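PDB 4Y9V: particle-associated lyase from Acinetobacter bacteriophage AP22, which is a trimeric phage tailspike that binds the capsular saccharide of Acinetobacter baumannii and probably depolymerises the capsule as a lyase. Local coordinates for residues V534-T537 against A538-A541. Residues are numbered along the deposited sequence; the frame is centred on the assembly and turned at random.
Sequences VNNT and ATRA. With SO4 (sulfate ion), chain L.
N536 and T539 join side chains across the turn where the loop between strands 518-531 and 538-545 enters the second of these strands, in the region assigned to a tailspike Ig-like family near the C-terminus. T539 OG1 donates a hydrogen bond to N536 OD1 at 2.8 Å. The donor meets the amide oxygen at a C=O...O angle of 123° and lies 29° from the carbonyl plane, the two side chains crossing at about a right angle. Asparagine suits this corner because one carbonyl oxygen can accept two hydrogen bonds, from T539 OG1 and from the backbone N-H of A533. Threonine answers it with a hydroxyl that gives its proton to OD1 while accepting from W604 NE1, so a buried polar atom is satisfied twice. The T539 OG1 lies opposite its carbonyl carbon and beside its backbone N (chi1 -59°), the rotamer that brings it back to N536. A water bridges the backbone round the turn, accepting from T537 N at 2.9 Å and donating to A538 O at 3.2 Å. Farther along the strand, R540 grips a sulfate, probably from the crystallisation liquor: its planar guanidinium offers two N-H groups side by side at one edge, NE reaching sulfate O2 at 2.9 Å and NH2 sulfate O4 at 2.8 Å. R599 holds the same ion, while R540 NH1 bonds W569 O of a second subunit. Strand 538-545 is, within this chain, an outermost strand of a three-stranded antiparallel sheet, paired with strand 597-604; T539 packs on V530 of strand 518-531, and T537 touches A571 of the second subunit.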
loop_
_atom_site.group_PDB
_atom_site.type_symbol
_atom_site.label_atom_id
_atom_site.label_comp_id
_atom_site.label_asym_id
_atom_site.label_seq_id
_atom_site.Cartn_x
_atom_site.Cartn_y
_atom_site.Cartn_z
ATOM N N VAL A 534 -26.047 -55.967 -2.441
ATOM C CA VAL A 534 -27.180 -56.717 -3.000
ATOM C C VAL A 534 -28.446 -56.321 -2.255
ATOM O O VAL A 534 -28.476 -56.237 -1.004
ATOM C CB VAL A 534 -26.917 -58.239 -2.916
ATOM C CG1 VAL A 534 -28.136 -59.017 -3.395
ATOM C CG2 VAL A 534 -25.718 -58.615 -3.762
ATOM N N ASN A 535 -29.478 -56.061 -3.025
ATOM C CA ASN A 535 -30.812 -55.683 -2.559
ATOM C C ASN A 535 -30.926 -54.219 -2.172
ATOM O O ASN A 535 -32.027 -53.770 -1.795
ATOM C CB ASN A 535 -31.401 -56.597 -1.471
ATOM C CG ASN A 535 -31.543 -58.008 -1.951
ATOM O OD1 ASN A 535 -31.935 -58.235 -3.117
ATOM N ND2 ASN A 535 -31.219 -58.958 -1.089
ATOM N N ASN A 536 -29.853 -53.408 -2.313
ATOM C CA ASN A 536 -30.040 -51.992 -2.015
ATOM C C ASN A 536 -31.100 -51.382 -2.957
ATOM O O ASN A 536 -31.070 -51.552 -4.167
ATOM C CB ASN A 536 -28.759 -51.207 -2.273
ATOM C CG ASN A 536 -27.699 -51.154 -1.171
ATOM O OD1 ASN A 536 -26.613 -50.609 -1.445
ATOM N ND2 ASN A 536 -27.948 -51.636 -0.003
ATOM N N THR A 537 -31.943 -50.544 -2.346
ATOM C CA THR A 537 -32.837 -49.648 -3.058
ATOM C C THR A 537 -32.334 -48.210 -2.979
ATOM O O THR A 537 -32.774 -47.347 -3.747
ATOM C CB THR A 537 -34.265 -49.786 -2.539
ATOM O OG1 THR A 537 -34.221 -49.564 -1.113
ATOM C CG2 THR A 537 -34.844 -51.173 -2.857
ATOM N N ALA A 538 -31.422 -47.938 -2.055
ATOM C CA ALA A 538 -30.600 -46.725 -1.995
ATOM C C ALA A 538 -29.198 -47.176 -1.634
ATOM O O ALA A 538 -29.034 -48.186 -0.924
ATOM C CB ALA A 538 -31.153 -45.751 -0.988
ATOM N N THR A 539 -28.192 -46.408 -2.043
ATOM C CA THR A 539 -26.830 -46.593 -1.575
ATOM C C THR A 539 -26.370 -45.232 -1.036
ATOM O O THR A 539 -26.243 -44.288 -1.812
ATOM C CB THR A 539 -25.900 -47.117 -2.636
ATOM O OG1 THR A 539 -26.384 -48.406 -3.140
ATOM C CG2 THR A 539 -24.485 -47.238 -2.158
ATOM N N ARG A 540 -26.161 -45.148 0.277
ATOM C CA ARG A 540 -25.961 -43.883 0.951
ATOM C C ARG A 540 -24.545 -43.779 1.454
ATOM O O ARG A 540 -24.063 -44.709 2.117
ATOM C CB ARG A 540 -26.931 -43.740 2.122
ATOM C CG ARG A 540 -28.372 -44.107 1.701
ATOM C CD ARG A 540 -29.445 -43.677 2.741
ATOM N NE ARG A 540 -29.279 -44.393 4.007
ATOM C CZ ARG A 540 -30.161 -44.263 4.992
ATOM N NH1 ARG A 540 -31.224 -43.487 4.836
ATOM N NH2 ARG A 540 -29.965 -44.916 6.127
ATOM N N ALA A 541 -23.858 -42.659 1.194
ATOM C CA ALA A 541 -22.635 -42.397 1.907
ATOM C C ALA A 541 -22.952 -42.226 3.398
ATOM O O ALA A 541 -24.057 -41.827 3.770
ATOM C CB ALA A 541 -22.004 -41.117 1.387
HETATM S S SO4 L . -26.963 -47.045 5.687
HETATM O O1 SO4 L . -27.479 -48.433 5.871
HETATM O O2 SO4 L . -27.354 -46.540 4.340
HETATM O O3 SO4 L . -25.464 -47.077 5.774
HETATM O O4 SO4 L . -27.512 -46.162 6.787
HETATM O O HOH W 1 -31.285 -50.026 0.392
#